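Local coordinates for protein TRAP dicarboxylate transporter-DctP subunit (Desulfovibrio salexigens, PDB 4N6D) that probably captures a small solute, most likely an organic acid, in the periplasm and delivers it to a TRAP-type membrane transporter, at residues Asn78-Val83 with Gly91-Ala96. Numbering follows the deposited sequence.
Sequences NTLRGV and GCVSLA. With I3C (5-amino-2,4,6-triiodobenzene-1,3-dicarboxylic acid), chain C; EDO (1,2-ethanediol), chain E.
The methyl CG2 of T79 packs on strand 90-94. T79 CG2 lies 3.9 Å from V93 CG2, the two side chains sliding past each other in opposite directions. The same T79 CG2 is 3.7 Å from C92 O. In T79, CG2 is anti to the backbone N and faces the strand, while OG1 lies beside that N (chi1 -74°). L80 CD2 meets V93 CG2 at 4.0 Å, its side chain crossing that of V93 at about a right angle. V83 CG2 closes the other end, 3.6 Å from G91 N. T79 CG2 and V83 CG2 both rest on the backbone of G91, which has no side chain.

No direct hydrogen bond joins the segments. One water donates to both T79 OG1 (2.8 Å) and C92 O (2.7 Å). T79 OG1 also hydrogen-bonds to G75 O. A 1,2-ethanediol, probably from the crystallisation liquor, touches T79 CB and accepts from S94 N.

Behind the contact, L80 and V93 both touch I238 of the adjacent strand 234-240. R81 takes no part in the packing; its NH2 hydrogen-bonds, nearly straight (177°), to O12 of the phasing compound I3C. The contact packs helix 79-85 on the central sheet of one domain, as in the α/β fold of periplasmic solute-binding proteins.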
ATOM      1  N   ASN A  78       3.250  14.235 -11.896  1.00 12.73           N
ATOM      2  CA  ASN A  78       2.810  15.590 -11.595  1.00 10.89           C
ATOM      3  C   ASN A  78       1.594  15.694 -10.670  1.00  7.69           C
ATOM      4  O   ASN A  78       0.951  16.733 -10.607  1.00 10.02           O
ATOM      5  CB  ASN A  78       2.527  16.336 -12.892  1.00 12.45           C
ATOM      6  CG  ASN A  78       1.453  15.676 -13.721  1.00 12.06           C
ATOM      7  OD1 ASN A  78       0.870  14.682 -13.327  1.00 14.17           O
ATOM      8  ND2 ASN A  78       1.194  16.234 -14.908  1.00 20.18           N
ATOM      9  N   THR A  79       1.305  14.646  -9.903  1.00  7.59           N
ATOM     10  CA  THR A  79       0.187  14.713  -8.976  1.00  9.16           C
ATOM     11  C   THR A  79       0.484  15.659  -7.815  1.00  8.84           C
ATOM     12  O   THR A  79      -0.349  16.493  -7.466  1.00  8.56           O
ATOM     13  CB  THR A  79      -0.189  13.314  -8.454  1.00 11.48           C
ATOM     14  OG1 THR A  79      -0.869  12.600  -9.490  1.00 14.28           O
ATOM     15  CG2 THR A  79      -1.124  13.422  -7.262  1.00 10.27           C
ATOM     16  N   LEU A  80       1.663  15.564  -7.210  1.00 11.47           N
ATOM     17  CA  LEU A  80       1.985  16.472  -6.088  1.00 13.72           C
ATOM     18  C   LEU A  80       1.980  17.919  -6.499  1.00  9.97           C
ATOM     19  O   LEU A  80       1.304  18.774  -5.901  1.00 13.78           O
ATOM     20  CB  LEU A  80       3.350  16.151  -5.486  1.00 16.67           C
ATOM     21  CG  LEU A  80       3.375  15.046  -4.454  1.00 17.30           C
ATOM     22  CD1 LEU A  80       4.820  14.755  -4.075  1.00 21.31           C
ATOM     23  CD2 LEU A  80       2.576  15.434  -3.216  1.00 14.18           C
ATOM     24  N   ARG A  81       2.736  18.243  -7.533  1.00 10.60           N
ATOM     25  CA  ARG A  81       2.794  19.624  -7.962  1.00 14.77           C
ATOM     26  C   ARG A  81       1.456  20.073  -8.527  1.00 13.08           C
ATOM     27  O   ARG A  81       1.001  21.201  -8.316  1.00 13.71           O
ATOM     28  CB  ARG A  81       3.874  19.807  -9.020  1.00 19.78           C
ATOM     29  CG  ARG A  81       4.228  21.248  -9.243  1.00 23.97           C
ATOM     30  CD  ARG A  81       4.912  21.851  -8.011  1.00 26.72           C
ATOM     31  NE  ARG A  81       5.118  23.279  -8.231  1.00 28.25           N
ATOM     32  CZ  ARG A  81       4.906  24.227  -7.329  1.00 33.88           C
ATOM     33  NH1 ARG A  81       4.507  23.916  -6.104  1.00 30.81           N
ATOM     34  NH2 ARG A  81       5.116  25.489  -7.666  1.00 39.10           N
ATOM     35  N   GLY A  82       0.814  19.174  -9.264  1.00  9.35           N
ATOM     36  CA  GLY A  82      -0.473  19.486  -9.855  1.00 10.72           C
ATOM     37  C   GLY A  82      -1.557  19.820  -8.851  1.00 12.18           C
ATOM     38  O   GLY A  82      -2.359  20.730  -9.047  1.00 11.97           O
ATOM     39  N   VAL A  83      -1.619  19.068  -7.766  1.00  9.06           N
ATOM     40  CA  VAL A  83      -2.587  19.394  -6.739  1.00  7.34           C
ATOM     41  C   VAL A  83      -2.196  20.708  -6.031  1.00 11.17           C
ATOM     42  O   VAL A  83      -3.045  21.559  -5.749  1.00 11.18           O
ATOM     43  CB  VAL A  83      -2.746  18.228  -5.749  1.00  9.11           C
ATOM     44  CG1 VAL A  83      -3.579  18.664  -4.555  1.00 12.63           C
ATOM     45  CG2 VAL A  83      -3.401  17.041  -6.440  1.00  7.83           C
ATOM     46  N   GLY A  91      -5.820  14.568  -5.304  1.00  6.48           N
ATOM     47  CA  GLY A  91      -4.992  13.588  -5.987  1.00  6.68           C
ATOM     48  C   GLY A  91      -4.546  12.470  -5.061  1.00  6.46           C
ATOM     49  O   GLY A  91      -4.586  12.613  -3.835  1.00  6.83           O
ATOM     50  N   CYS A  92      -4.133  11.365  -5.679  1.00  6.82           N
ATOM     51  CA  CYS A  92      -3.665  10.147  -4.997  1.00  5.88           C
ATOM     52  C   CYS A  92      -2.162   9.982  -5.152  1.00  8.02           C
ATOM     53  O   CYS A  92      -1.628   9.926  -6.281  1.00  9.13           O
ATOM     54  CB  CYS A  92      -4.358   8.936  -5.589  1.00 10.67           C
ATOM     55  SG  CYS A  92      -3.889   7.368  -4.772  1.00  9.72           S
ATOM     56  N   VAL A  93      -1.482   9.894  -4.015  1.00  7.63           N
ATOM     57  CA  VAL A  93      -0.034   9.781  -3.990  1.00  6.55           C
ATOM     58  C   VAL A  93       0.413   8.439  -3.419  1.00  7.78           C
ATOM     59  O   VAL A  93       0.007   8.061  -2.330  1.00  8.84           O
ATOM     60  CB  VAL A  93       0.586  10.911  -3.172  1.00  8.49           C
ATOM     61  CG1 VAL A  93       2.107  10.764  -3.110  1.00 10.49           C
ATOM     62  CG2 VAL A  93       0.191  12.284  -3.751  1.00 12.66           C
ATOM     63  N   SER A  94       1.269   7.737  -4.156  1.00  8.91           N
ATOM     64  CA  SER A  94       1.963   6.558  -3.647  1.00  8.10           C
ATOM     65  C   SER A  94       3.262   7.043  -3.024  1.00  6.77           C
ATOM     66  O   SER A  94       4.168   7.462  -3.725  1.00  8.28           O
ATOM     67  CB  SER A  94       2.255   5.580  -4.784  1.00 10.13           C
ATOM     68  OG  SER A  94       2.970   4.445  -4.308  1.00 11.27           O
ATOM     69  N   LEU A  95       3.359   7.007  -1.700  1.00  8.72           N
ATOM     70  CA  LEU A  95       4.475   7.679  -1.041  1.00  9.14           C
ATOM     71  C   LEU A  95       5.843   7.137  -1.456  1.00  9.84           C
ATOM     72  O   LEU A  95       6.807   7.891  -1.522  1.00  8.39           O
ATOM     73  CB  LEU A  95       4.346   7.619   0.484  1.00  7.93           C
ATOM     74  CG  LEU A  95       2.998   8.017   1.087  1.00  6.19           C
ATOM     75  CD1 LEU A  95       3.116   8.006   2.630  1.00 10.44           C
ATOM     76  CD2 LEU A  95       2.525   9.394   0.617  1.00  7.77           C
ATOM     77  N   ALA A  96       5.917   5.836  -1.689  1.00  7.71           N
ATOM     78  CA  ALA A  96       7.169   5.168  -2.016  1.00  8.75           C
ATOM     79  C   ALA A  96       7.803   5.692  -3.295  1.00  8.61           C
ATOM     80  O   ALA A  96       9.004   5.528  -3.494  1.00 11.13           O
ATOM     81  CB  ALA A  96       6.954   3.648  -2.134  1.00 11.13           C
TER
HETATM   82  I3  I3C C 402       4.011  31.411  -0.262  0.66 23.13           I
HETATM   83  I2  I3C C 402       5.343  25.975  -2.615  0.66 22.85           I
HETATM   84  I1  I3C C 402       2.332  30.018  -5.838  0.66 34.75           I
HETATM   85  O8  I3C C 402       3.478  32.638  -3.527  0.66 22.53           O
HETATM   86  O9  I3C C 402       1.503  31.833  -2.978  0.66 28.10           O
HETATM   87  C10 I3C C 402       3.812  27.305  -5.047  0.66 23.24           C
HETATM   88  N13 I3C C 402       5.212  28.381  -0.456  0.66 30.53           N
HETATM   89  C1  I3C C 402       3.346  30.346  -3.006  0.66 24.20           C
HETATM   90  C6  I3C C 402       3.975  30.000  -1.825  0.66 14.95           C
HETATM   91  C5  I3C C 402       4.562  28.755  -1.669  0.66 26.74           C
HETATM   92  C4  I3C C 402       4.507  27.889  -2.734  0.66 20.17           C
HETATM   93  C3  I3C C 402       3.872  28.240  -3.906  0.66 19.18           C
HETATM   94  C2  I3C C 402       3.297  29.472  -4.056  0.66 26.74           C
HETATM   95  C7  I3C C 402       2.735  31.681  -3.177  0.66 24.07           C
HETATM   96  O11 I3C C 402       2.844  26.515  -5.193  0.66 27.37           O
HETATM   97  O12 I3C C 402       4.757  27.334  -5.873  0.66 21.67           O
HETATM   98  C1  EDO E 404       2.288   9.043  -7.664  1.00 21.55           C
HETATM   99  O1  EDO E 404       2.734   8.844  -6.324  1.00 15.66           O
HETATM  100  C2  EDO E 404       1.510  10.341  -7.625  1.00 18.59           C
HETATM  101  O2  EDO E 404       2.326  11.288  -6.914  1.00 21.99           O
HETATM  102  O   HOH W   1      -2.698  10.595  -8.656  1.00 13.64           O